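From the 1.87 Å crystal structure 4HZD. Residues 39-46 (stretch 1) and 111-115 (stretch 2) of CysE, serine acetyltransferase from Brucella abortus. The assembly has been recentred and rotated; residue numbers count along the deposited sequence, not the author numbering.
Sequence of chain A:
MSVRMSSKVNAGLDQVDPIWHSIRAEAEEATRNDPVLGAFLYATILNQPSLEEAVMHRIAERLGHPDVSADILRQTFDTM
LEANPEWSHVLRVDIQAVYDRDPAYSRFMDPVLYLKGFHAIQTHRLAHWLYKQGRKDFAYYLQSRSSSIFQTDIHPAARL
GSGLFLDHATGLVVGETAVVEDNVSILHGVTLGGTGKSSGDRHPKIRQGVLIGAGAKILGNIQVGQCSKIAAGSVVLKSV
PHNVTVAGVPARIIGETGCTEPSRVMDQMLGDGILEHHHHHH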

ATOM      1  N   ALA A  39      -4.735  -2.448  17.127  1.00 21.19           N
ATOM      2  CA  ALA A  39      -3.596  -1.925  16.361  1.00 21.92           C
ATOM      3  C   ALA A  39      -3.735  -0.425  16.180  1.00 22.87           C
ATOM      4  O   ALA A  39      -2.777   0.325  16.383  1.00 25.26           O
ATOM      5  CB  ALA A  39      -3.474  -2.630  15.021  1.00 19.94           C
ATOM      6  N   PHE A  40      -4.936   0.022  15.795  1.00 21.97           N
ATOM      7  CA  PHE A  40      -5.190   1.462  15.595  1.00 21.99           C
ATOM      8  C   PHE A  40      -4.957   2.295  16.852  1.00 20.29           C
ATOM      9  O   PHE A  40      -4.240   3.298  16.856  1.00 19.80           O
ATOM     10  CB  PHE A  40      -6.642   1.629  15.117  1.00 21.44           C
ATOM     11  CG  PHE A  40      -7.060   3.070  14.878  1.00 21.81           C
ATOM     12  CD1 PHE A  40      -6.305   3.916  14.059  1.00 20.88           C
ATOM     13  CD2 PHE A  40      -8.266   3.553  15.411  1.00 20.86           C
ATOM     14  CE1 PHE A  40      -6.731   5.236  13.850  1.00 21.50           C
ATOM     15  CE2 PHE A  40      -8.700   4.843  15.175  1.00 21.04           C
ATOM     16  CZ  PHE A  40      -7.932   5.685  14.374  1.00 21.51           C
ATOM     17  N   LEU A  41      -5.572   1.871  17.932  1.00 19.74           N
ATOM     18  CA  LEU A  41      -5.547   2.635  19.152  1.00 21.81           C
ATOM     19  C   LEU A  41      -4.226   2.557  19.888  1.00 19.65           C
ATOM     20  O   LEU A  41      -3.846   3.527  20.541  1.00 20.30           O
ATOM     21  CB  LEU A  41      -6.701   2.225  20.039  1.00 21.68           C
ATOM     22  CG  LEU A  41      -8.092   2.516  19.472  1.00 22.82           C
ATOM     23  CD1 LEU A  41      -9.127   1.703  20.227  1.00 21.31           C
ATOM     24  CD2 LEU A  41      -8.380   4.013  19.586  1.00 24.75           C
ATOM     25  N   TYR A  42      -3.505   1.430  19.793  1.00 19.56           N
ATOM     26  CA  TYR A  42      -2.161   1.374  20.406  1.00 19.29           C
ATOM     27  C   TYR A  42      -1.135   2.153  19.617  1.00 18.45           C
ATOM     28  O   TYR A  42      -0.325   2.876  20.186  1.00 19.11           O
ATOM     29  CB  TYR A  42      -1.690  -0.089  20.608  1.00 20.79           C
ATOM     30  CG  TYR A  42      -2.126  -0.608  21.977  1.00 20.99           C
ATOM     31  CD1 TYR A  42      -3.474  -0.819  22.244  1.00 22.28           C
ATOM     32  CD2 TYR A  42      -1.214  -0.825  22.998  1.00 22.48           C
ATOM     33  CE1 TYR A  42      -3.916  -1.246  23.470  1.00 23.16           C
ATOM     34  CE2 TYR A  42      -1.642  -1.283  24.254  1.00 23.13           C
ATOM     35  CZ  TYR A  42      -2.991  -1.490  24.469  1.00 24.37           C
ATOM     36  OH  TYR A  42      -3.503  -1.920  25.649  1.00 24.66           O
ATOM     37  N   ALA A  43      -1.179   2.013  18.282  1.00 19.70           N
ATOM     38  CA  ALA A  43      -0.175   2.676  17.437  1.00 19.92           C
ATOM     39  C   ALA A  43      -0.407   4.179  17.430  1.00 20.64           C
ATOM     40  O   ALA A  43       0.549   4.974  17.275  1.00 21.25           O
ATOM     41  CB  ALA A  43      -0.227   2.133  16.030  1.00 21.21           C
ATOM     42  N   THR A  44      -1.670   4.591  17.578  1.00 21.10           N
ATOM     43  CA  THR A  44      -1.907   6.027  17.542  1.00 22.40           C
ATOM     44  C   THR A  44      -1.926   6.744  18.900  1.00 22.47           C
ATOM     45  O   THR A  44      -1.562   7.902  18.950  1.00 23.63           O
ATOM     46  CB  THR A  44      -2.952   6.565  16.493  1.00 26.56           C
ATOM     47  OG1 THR A  44      -3.833   7.576  17.032  1.00 30.22           O
ATOM     48  CG2 THR A  44      -3.569   5.536  15.582  1.00 20.00           C
ATOM     49  N   ILE A  45      -2.362   6.063  19.963  1.00 21.16           N
ATOM     50  CA  ILE A  45      -2.414   6.683  21.286  1.00 23.99           C
ATOM     51  C   ILE A  45      -1.501   5.944  22.282  1.00 23.78           C
ATOM     52  O   ILE A  45      -0.597   6.541  22.850  1.00 22.54           O
ATOM     53  CB  ILE A  45      -3.845   6.611  21.875  1.00 22.85           C
ATOM     54  CG1 ILE A  45      -4.896   7.297  20.964  1.00 25.12           C
ATOM     55  CG2 ILE A  45      -3.870   7.080  23.326  1.00 21.34           C
ATOM     56  CD1 ILE A  45      -4.791   8.803  20.869  1.00 26.23           C
ATOM     57  N   LEU A  46      -1.794   4.663  22.532  1.00 23.65           N
ATOM     58  CA  LEU A  46      -1.273   4.012  23.748  1.00 24.35           C
ATOM     59  C   LEU A  46       0.252   3.793  23.739  1.00 23.98           C
ATOM     60  O   LEU A  46       0.883   3.893  24.772  1.00 24.67           O
ATOM     61  CB  LEU A  46      -2.077   2.765  24.094  1.00 23.86           C
ATOM     62  CG  LEU A  46      -3.479   3.151  24.587  1.00 26.30           C
ATOM     63  CD1 LEU A  46      -4.451   2.002  24.510  1.00 26.86           C
ATOM     64  CD2 LEU A  46      -3.443   3.713  26.007  1.00 26.66           C
TER
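Stretch 2, residues 111-115: PVLYL

Stretch 1 is helical throughout, and its backbone bonds record the geometry: Ala43 N to Ala39 O and Ile45 N to Leu41 O are each 3.0 Å, while Leu46 N also reaches Leu41 O, at 3.1 Å, marking a wider pi-type turn over 42-46. Stretch 2 brings a helical segment, which includes residues 111-113, against one side of it. The backbones stand well apart, the nearest CA atoms being those of Thr44 and Leu113 at 8.2 Å, so side chains make the contact.

Phe40 (chi1 t) points toward stretch 2. Its CZ lies 4.1 Å from Leu113 CD2, and its CE2 lies 4.0 Å from Tyr114 CE1, which approaches the edge of the Phe40 ring near its plane. Leu41 starts out sideways, yet its end comes nearer, placing CD2 3.7 Å from Leu113 CD1. At Thr44, OG1 is 3.4 Å from Leu113 CD2; a methyl group cannot satisfy this hydroxyl, which has no polar partner in the model. Ile45 CD1 closes the contact, 4.0 Å from Val112 CG1 and 4.1 Å from Leu113 CD2.

Leu113 is thus a knob in a hole formed by Phe40, Leu41, Thr44 and Ile45. No hydrogen bond crosses between the stretches; apolar packing accounts for most of the contact, which buries 241 Å² in total.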

ATOM      1  N   PRO A 111     -11.838  14.414  18.796  1.00 21.79           N
ATOM      2  CA  PRO A 111     -11.092  15.169  17.749  1.00 21.40           C
ATOM      3  C   PRO A 111      -9.728  14.558  17.343  1.00 21.82           C
ATOM      4  O   PRO A 111      -9.357  14.573  16.143  1.00 22.15           O
ATOM      5  CB  PRO A 111     -10.867  16.558  18.387  1.00 21.62           C
ATOM      6  CG  PRO A 111     -11.153  16.369  19.875  1.00 20.41           C
ATOM      7  CD  PRO A 111     -12.189  15.278  19.940  1.00 21.05           C
ATOM      8  N   VAL A 112      -8.986  14.067  18.328  1.00 20.90           N
ATOM      9  CA  VAL A 112      -7.666  13.513  18.068  1.00 23.23           C
ATOM     10  C   VAL A 112      -7.756  12.387  17.038  1.00 23.17           C
ATOM     11  O   VAL A 112      -6.986  12.357  16.050  1.00 21.26           O
ATOM     12  CB  VAL A 112      -7.013  13.023  19.366  1.00 23.12           C
ATOM     13  CG1 VAL A 112      -5.705  12.297  19.055  1.00 22.46           C
ATOM     14  CG2 VAL A 112      -6.774  14.215  20.286  1.00 24.23           C
ATOM     15  N   LEU A 113      -8.739  11.508  17.189  1.00 21.60           N
ATOM     16  CA  LEU A 113      -8.766  10.363  16.251  1.00 22.19           C
ATOM     17  C   LEU A 113      -9.594  10.580  15.001  1.00 23.00           C
ATOM     18  O   LEU A 113      -9.263  10.027  13.964  1.00 23.15           O
ATOM     19  CB  LEU A 113      -9.296   9.111  16.947  1.00 21.23           C
ATOM     20  CG  LEU A 113      -8.461   8.601  18.101  1.00 21.80           C
ATOM     21  CD1 LEU A 113      -9.291   7.476  18.715  1.00 22.50           C
ATOM     22  CD2 LEU A 113      -7.101   8.111  17.609  1.00 20.42           C
ATOM     23  N   TYR A 114     -10.688  11.351  15.118  1.00 22.09           N
ATOM     24  CA  TYR A 114     -11.790  11.258  14.141  1.00 21.84           C
ATOM     25  C   TYR A 114     -12.089  12.521  13.327  1.00 21.22           C
ATOM     26  O   TYR A 114     -12.406  12.450  12.125  1.00 20.55           O
ATOM     27  CB  TYR A 114     -13.075  10.677  14.783  1.00 19.89           C
ATOM     28  CG  TYR A 114     -12.851   9.357  15.487  1.00 22.23           C
ATOM     29  CD1 TYR A 114     -12.300   8.260  14.804  1.00 22.30           C
ATOM     30  CD2 TYR A 114     -13.131   9.208  16.864  1.00 20.98           C
ATOM     31  CE1 TYR A 114     -12.035   7.059  15.463  1.00 22.73           C
ATOM     32  CE2 TYR A 114     -12.893   8.005  17.520  1.00 22.66           C
ATOM     33  CZ  TYR A 114     -12.368   6.923  16.808  1.00 21.97           C
ATOM     34  OH  TYR A 114     -12.097   5.734  17.451  1.00 21.77           O
ATOM     35  N   LEU A 115     -11.959  13.682  13.957  1.00 21.21           N
ATOM     36  CA  LEU A 115     -12.563  14.860  13.355  1.00 22.06           C
ATOM     37  C   LEU A 115     -11.617  15.589  12.407  1.00 19.89           C
ATOM     38  O   LEU A 115     -10.601  16.173  12.816  1.00 17.88           O
ATOM     39  CB  LEU A 115     -13.227  15.764  14.392  1.00 22.72           C
ATOM     40  CG  LEU A 115     -14.081  14.955  15.385  1.00 23.07           C
ATOM     41  CD1 LEU A 115     -14.442  15.808  16.598  1.00 25.56           C
ATOM     42  CD2 LEU A 115     -15.305  14.319  14.720  1.00 23.51           C
TER